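Local coordinates for protein SOSEKI 4 (Arabidopsis thaliana, PDB 6RSN) that forms polymer filaments through its DIX-like domain, interprets polarity cues in plant cells and can influence the orientation of cell division, at residues Y10-R14 against M51-W57; V68-L72 against Y86-G90. The protein carries 1 engineered substitution. All coordinates share one frame; numbering follows the deposited sequence.

Overall arrangement
From the N terminus, strand 5-13 carries the first half of interaction 1, and the chain meets it again after 36 intervening residues, which include helix 36-47, at 51-57, where helix 49-52 gives way to strand 55-63. Interaction 2 opens only after that loop has closed: 68-72 on strand 66-71 meets 86-90 on strand 86-92. The two contacts are thus in series, neither nested nor crossed. In the mixed sheet each reaches over an intervening strand, interaction 1 over 86-92 and interaction 2 over 55-63. They lie largely on opposite faces and meet at G90, whose backbone bonds to Y11 and S13 while Y55 and W57 pack on it. Together they tie four strands of the ubiquitin-like fold.

Interaction 1: residues Y10-R14 against M51-W57; sequences YYLSR and MACLYSW. With SO4 (sulfate ion), chain B.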
loop_
_atom_site.group_PDB
_atom_site.type_symbol
_atom_site.label_atom_id
_atom_site.label_comp_id
_atom_site.label_asym_id
_atom_site.label_seq_id
_atom_site.Cartn_x
_atom_site.Cartn_y
_atom_site.Cartn_z
ATOM N N TYR A 10 -1.472 -5.360 2.539
ATOM C CA TYR A 10 -2.475 -4.359 2.143
ATOM C C TYR A 10 -3.893 -4.876 2.376
ATOM O O TYR A 10 -4.217 -6.069 2.195
ATOM C CB TYR A 10 -2.272 -3.858 0.694
ATOM C CG TYR A 10 -2.494 -4.873 -0.411
ATOM C CD1 TYR A 10 -1.461 -5.680 -0.858
ATOM C CD2 TYR A 10 -3.750 -5.060 -0.973
ATOM C CE1 TYR A 10 -1.656 -6.617 -1.872
ATOM C CE2 TYR A 10 -3.967 -5.982 -1.995
ATOM C CZ TYR A 10 -2.926 -6.795 -2.412
ATOM O OH TYR A 10 -3.151 -7.713 -3.413
ATOM N N TYR A 11 -4.799 -3.947 2.740
ATOM C CA TYR A 11 -6.217 -4.213 2.935
ATOM C C TYR A 11 -6.987 -3.557 1.793
ATOM O O TYR A 11 -6.649 -2.443 1.383
ATOM C CB TYR A 11 -6.707 -3.507 4.205
ATOM C CG TYR A 11 -6.177 -4.135 5.467
ATOM C CD1 TYR A 11 -4.918 -3.782 5.933
ATOM C CD2 TYR A 11 -6.934 -5.062 6.168
ATOM C CE1 TYR A 11 -4.456 -4.338 7.115
ATOM C CE2 TYR A 11 -6.460 -5.651 7.347
ATOM C CZ TYR A 11 -5.214 -5.269 7.801
ATOM O OH TYR A 11 -4.652 -5.796 8.942
ATOM N N LEU A 12 -7.870 -4.307 1.138
ATOM C CA LEU A 12 -8.714 -3.618 0.150
ATOM C C LEU A 12 -10.068 -3.364 0.784
ATOM O O LEU A 12 -10.614 -4.241 1.459
ATOM C CB LEU A 12 -8.969 -4.518 -1.069
ATOM C CG LEU A 12 -7.701 -4.868 -1.819
ATOM C CD1 LEU A 12 -8.059 -5.733 -3.048
ATOM C CD2 LEU A 12 -6.976 -3.567 -2.250
ATOM N N SER A 13 -10.620 -2.182 0.512
ATOM C CA SER A 13 -11.860 -1.789 1.153
ATOM C C SER A 13 -12.829 -1.506 0.037
ATOM O O SER A 13 -12.538 -0.667 -0.807
ATOM C CB SER A 13 -11.602 -0.529 1.995
ATOM O OG SER A 13 -12.840 -0.046 2.515
ATOM N N ARG A 14 -13.968 -2.208 0.013
ATOM C CA ARG A 14 -14.939 -1.924 -1.022
ATOM C C ARG A 14 -16.142 -1.221 -0.387
ATOM O O ARG A 14 -16.212 0.011 -0.349
ATOM C CB ARG A 14 -15.249 -3.225 -1.761
ATOM C CG ARG A 14 -14.043 -3.816 -2.471
ATOM C CD ARG A 14 -14.542 -5.131 -3.042
ATOM N NE ARG A 14 -13.642 -5.867 -3.922
ATOM C CZ ARG A 14 -12.621 -6.637 -3.527
ATOM N NH1 ARG A 14 -12.313 -6.758 -2.244
ATOM N NH2 ARG A 14 -11.894 -7.273 -4.431
HETATM N N MSE A 51 -5.696 -3.697 -11.957
HETATM C CA MSE A 51 -6.145 -3.843 -10.576
HETATM C C MSE A 51 -5.832 -2.562 -9.785
HETATM O O MSE A 51 -6.751 -1.977 -9.140
HETATM C CB MSE A 51 -5.463 -5.101 -9.992
HETATM C CG MSE A 51 -5.835 -5.358 -8.520
HETATM SE SE MSE A 51 -4.505 -4.528 -7.278
HETATM C CE MSE A 51 -5.306 -5.120 -5.556
ATOM N N ALA A 52 -4.545 -2.142 -9.680
ATOM C CA ALA A 52 -4.224 -1.152 -8.636
ATOM C C ALA A 52 -4.879 0.199 -8.930
ATOM O O ALA A 52 -5.167 0.924 -7.998
ATOM C CB ALA A 52 -2.750 -0.995 -8.483
ATOM N N CYS A 53 -5.184 0.469 -10.203
ATOM C CA CYS A 53 -5.807 1.725 -10.573
ATOM C C CYS A 53 -7.271 1.747 -10.153
ATOM O O CYS A 53 -7.838 2.886 -10.236
ATOM C CB CYS A 53 -5.747 1.987 -12.090
ATOM S SG CYS A 53 -6.404 0.593 -13.066
ATOM N N LEU A 54 -7.835 0.649 -9.619
ATOM C CA LEU A 54 -9.232 0.694 -9.132
ATOM C C LEU A 54 -9.320 1.270 -7.710
ATOM O O LEU A 54 -10.419 1.435 -7.175
ATOM C CB LEU A 54 -9.810 -0.725 -9.148
ATOM C CG LEU A 54 -9.939 -1.392 -10.519
ATOM C CD1 LEU A 54 -10.313 -2.832 -10.259
ATOM C CD2 LEU A 54 -11.047 -0.711 -11.308
ATOM N N TYR A 55 -8.170 1.546 -7.085
ATOM C CA TYR A 55 -8.115 1.872 -5.669
ATOM C C TYR A 55 -7.319 3.149 -5.458
ATOM O O TYR A 55 -6.358 3.446 -6.194
ATOM C CB TYR A 55 -7.395 0.771 -4.889
ATOM C CG TYR A 55 -8.166 -0.509 -4.974
ATOM C CD1 TYR A 55 -9.274 -0.742 -4.170
ATOM C CD2 TYR A 55 -7.800 -1.449 -5.925
ATOM C CE1 TYR A 55 -9.968 -1.931 -4.272
ATOM C CE2 TYR A 55 -8.488 -2.644 -6.052
ATOM C CZ TYR A 55 -9.597 -2.859 -5.249
ATOM O OH TYR A 55 -10.308 -4.002 -5.467
ATOM N N SER A 56 -7.731 3.933 -4.428
ATOM C CA SER A 56 -6.941 5.040 -3.920
ATOM C C SER A 56 -6.123 4.527 -2.729
ATOM O O SER A 56 -6.675 3.842 -1.867
ATOM C CB SER A 56 -7.982 6.073 -3.378
ATOM O OG SER A 56 -7.192 7.148 -2.904
ATOM N N TRP A 57 -4.793 4.791 -2.732
ATOM C CA TRP A 57 -3.920 4.087 -1.774
ATOM C C TRP A 57 -3.488 4.982 -0.612
ATOM O O TRP A 57 -3.291 6.180 -0.793
ATOM C CB TRP A 57 -2.658 3.496 -2.474
ATOM C CG TRP A 57 -3.082 2.448 -3.459
ATOM C CD1 TRP A 57 -3.426 2.596 -4.780
ATOM C CD2 TRP A 57 -3.257 1.049 -3.162
ATOM N NE1 TRP A 57 -3.767 1.368 -5.313
ATOM C CE2 TRP A 57 -3.678 0.410 -4.354
ATOM C CE3 TRP A 57 -3.079 0.282 -1.995
ATOM C CZ2 TRP A 57 -3.966 -0.962 -4.411
ATOM C CZ3 TRP A 57 -3.301 -1.075 -2.058
ATOM C CH2 TRP A 57 -3.737 -1.697 -3.251
HETATM S S SO4 B . -9.286 -9.556 -4.324
HETATM O O1 SO4 B . -9.806 -8.938 -5.520
HETATM O O2 SO4 B . -8.730 -10.840 -4.638
HETATM O O3 SO4 B . -8.253 -8.721 -3.764
HETATM O O4 SO4 B . -10.351 -9.721 -3.372
#
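L12 points its side chain from strand 5-13 at Y55 and W57, and its two methyls touch Y55, W57 and M51. CB aims toward the other segment, and CG lies at the edge of the Y10 ring, in its plane. At CG the two methyls part. CD2 sits almost exactly over the centre of the Y55 ring, 3.9 Å from its centroid, a CH-pi contact made square on the face. The same CD2 also lies 3.9 Å from W57 CH2. CD1 continues the extended line of the chain (chi2 -178°) to become the tip, 3.8 Å from CE of the selenomethionine M51 and 3.7 Å from Y55 OH.

Beside L12, Y10 receives the edge of the W57 indole on its ring face, an offset edge-to-face pair with planes at 73°, while Y10 CB touches W57 CZ3 at 4.0 Å. The indole is fixed from its far end: W57 NE1 gives a nearly straight bond of 3.1 Å to A52 O, an oxygen that also accepts from Y55 N on the opposite face of its carbonyl plane and closes a type I turn. At the outer end the poorly ordered R14 lays one face of its guanidinium over Y55 OH and bonds a sulfate through NH2, 3.1 Å from its O4. That ion, probably from the crystallisation liquor, also binds R47, which holds Y10 OH too.

Strand 86-92 runs between strands 5-13 and 55-63, and at G90 it has no side chain to separate L12 from Y55 and W57. Over this sheet face lies helix 36-47, whose L43 meets Y10 and W57 and whose I40 meets W57 and A52: the helix-covered core of the ubiquitin-like, DIX-like domain.

Interaction 2: residues V68-L72 against Y86-G90; sequences VWYAL and YVLKG. Engineered in segment 68-72: A71 (natural residue Asp).
W69 lies with one indole face against the side chain of K89, the two crossing at about a right angle. K89 CB stands over the six-membered ring, 3.6 Å from its centroid and only 8° off the normal, a close CH-pi contact. With CG anti to the backbone N (chi1 180°) and the chain extended from there, the lysine runs on across the indole: CD passes 3.7 Å from W69 NE1, and NZ ends 4.3 Å from the centroid of the five-membered ring, an off-centre cation-pi contact. At the other end of the indole, W69 CZ3 packs on the backbone, 3.6 Å from L88 C, and W69 CH2 touches V87 CG1 at 3.9 Å.

On the opposite side of the sheet L72 CD1 meets L88 CD2 more loosely, at 4.3 Å, and both leucines also touch I78.

Further out, strand 55-63 runs between the two strands and positions them through backbone bonds, K60 to V87 and S59 to Y70. S58 and K60 touch W69, and R17 reaches both W69 and K89. A71, an engineered replacement for the natural aspartate, lies with W69 on strand 66-71, outermost in this chain's sheet; as in other DIX domains, this edge is probably used for head-to-tail assembly. An alanine in place of W69 is likely to leave the methylenes of K89 without their aromatic support and its ammonium free to swing.

The chemistry is amphipathic: greasy lysine carbons cover one face of the indole while the charged NZ lies near the five-membered ring, off its centre, where the ring's electrons would probably stabilise it.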
loop_
_atom_site.group_PDB
_atom_site.type_symbol
_atom_site.label_atom_id
_atom_site.label_comp_id
_atom_site.label_asym_id
_atom_site.label_seq_id
_atom_site.Cartn_x
_atom_site.Cartn_y
_atom_site.Cartn_z
ATOM N N VAL A 68 -3.545 6.662 11.415
ATOM C CA VAL A 68 -4.351 7.353 10.421
ATOM C C VAL A 68 -3.903 6.725 9.100
ATOM O O VAL A 68 -2.805 6.191 8.973
ATOM C CB VAL A 68 -4.099 8.885 10.450
ATOM C CG1 VAL A 68 -2.619 9.190 10.129
ATOM C CG2 VAL A 68 -5.006 9.654 9.493
ATOM N N TRP A 69 -4.837 6.631 8.169
ATOM C CA TRP A 69 -4.516 6.242 6.789
ATOM C C TRP A 69 -4.110 7.469 5.993
ATOM O O TRP A 69 -4.939 8.347 5.694
ATOM C CB TRP A 69 -5.758 5.595 6.130
ATOM C CG TRP A 69 -6.125 4.274 6.728
ATOM C CD1 TRP A 69 -7.277 3.939 7.372
ATOM C CD2 TRP A 69 -5.365 3.069 6.634
ATOM N NE1 TRP A 69 -7.283 2.613 7.744
ATOM C CE2 TRP A 69 -6.099 2.055 7.314
ATOM C CE3 TRP A 69 -4.135 2.745 6.072
ATOM C CZ2 TRP A 69 -5.644 0.739 7.382
ATOM C CZ3 TRP A 69 -3.651 1.454 6.209
ATOM C CH2 TRP A 69 -4.416 0.461 6.829
ATOM N N TYR A 70 -2.805 7.537 5.679
ATOM C CA TYR A 70 -2.256 8.717 5.051
ATOM C C TYR A 70 -2.291 8.537 3.536
ATOM O O TYR A 70 -1.715 7.621 3.013
ATOM C CB TYR A 70 -0.776 8.792 5.462
ATOM C CG TYR A 70 -0.216 10.165 5.289
ATOM C CD1 TYR A 70 0.344 10.569 4.080
ATOM C CD2 TYR A 70 -0.210 11.039 6.356
ATOM C CE1 TYR A 70 0.898 11.836 3.940
ATOM C CE2 TYR A 70 0.353 12.303 6.246
ATOM C CZ TYR A 70 0.879 12.704 5.023
ATOM O OH TYR A 70 1.408 13.961 4.954
ATOM N N ALA A 71 -2.993 9.419 2.805
ATOM C CA ALA A 71 -3.205 9.304 1.375
ATOM C C ALA A 71 -1.877 9.443 0.636
ATOM O O ALA A 71 -1.025 10.318 0.970
ATOM C CB ALA A 71 -4.146 10.448 0.987
ATOM N N LEU A 72 -1.657 8.535 -0.306
ATOM C CA LEU A 72 -0.465 8.514 -1.155
ATOM C C LEU A 72 -0.723 8.789 -2.651
ATOM O O LEU A 72 -1.712 8.328 -3.188
ATOM C CB LEU A 72 0.103 7.092 -1.082
ATOM C CG LEU A 72 0.464 6.533 0.302
ATOM C CD1 LEU A 72 0.677 5.022 0.234
ATOM C CD2 LEU A 72 1.765 7.179 0.818
ATOM N N TYR A 86 5.153 -2.367 6.685
ATOM C CA TYR A 86 4.446 -1.557 5.702
ATOM C C TYR A 86 3.032 -2.094 5.586
ATOM O O TYR A 86 2.842 -3.277 5.266
ATOM C CB TYR A 86 5.092 -1.556 4.312
ATOM C CG TYR A 86 6.443 -0.887 4.262
ATOM C CD1 TYR A 86 6.552 0.494 4.300
ATOM C CD2 TYR A 86 7.596 -1.647 4.154
ATOM C CE1 TYR A 86 7.776 1.133 4.238
ATOM C CE2 TYR A 86 8.843 -1.034 4.111
ATOM C CZ TYR A 86 8.925 0.353 4.125
ATOM O OH TYR A 86 10.144 0.967 4.094
ATOM N N VAL A 87 2.059 -1.200 5.878
ATOM C CA VAL A 87 0.650 -1.594 5.857
ATOM C C VAL A 87 -0.074 -0.528 5.062
ATOM O O VAL A 87 -0.024 0.647 5.441
ATOM C CB VAL A 87 -0.000 -1.707 7.263
ATOM C CG1 VAL A 87 -1.475 -2.024 7.148
ATOM C CG2 VAL A 87 0.680 -2.727 8.183
ATOM N N LEU A 88 -0.757 -0.974 4.002
ATOM C CA LEU A 88 -1.457 -0.038 3.140
ATOM C C LEU A 88 -2.932 -0.406 3.153
ATOM O O LEU A 88 -3.322 -1.537 3.457
ATOM C CB LEU A 88 -0.966 -0.227 1.699
ATOM C CG LEU A 88 0.543 -0.111 1.435
ATOM C CD1 LEU A 88 0.842 -0.220 -0.041
ATOM C CD2 LEU A 88 1.189 1.138 2.003
ATOM N N LYS A 89 -3.735 0.538 2.632
ATOM C CA LYS A 89 -5.148 0.304 2.382
ATOM C C LYS A 89 -5.417 0.844 0.986
ATOM O O LYS A 89 -5.004 1.919 0.619
ATOM C CB LYS A 89 -6.031 0.987 3.413
ATOM C CG LYS A 89 -7.541 0.804 3.234
ATOM C CD LYS A 89 -8.185 1.751 4.231
ATOM C CE LYS A 89 -9.591 1.451 4.632
ATOM N NZ LYS A 89 -10.208 2.729 5.097
ATOM N N GLY A 90 -6.001 -0.015 0.129
ATOM C CA GLY A 90 -6.581 0.486 -1.123
ATOM C C GLY A 90 -8.075 0.619 -0.964
ATOM O O GLY A 90 -8.759 -0.370 -0.701
#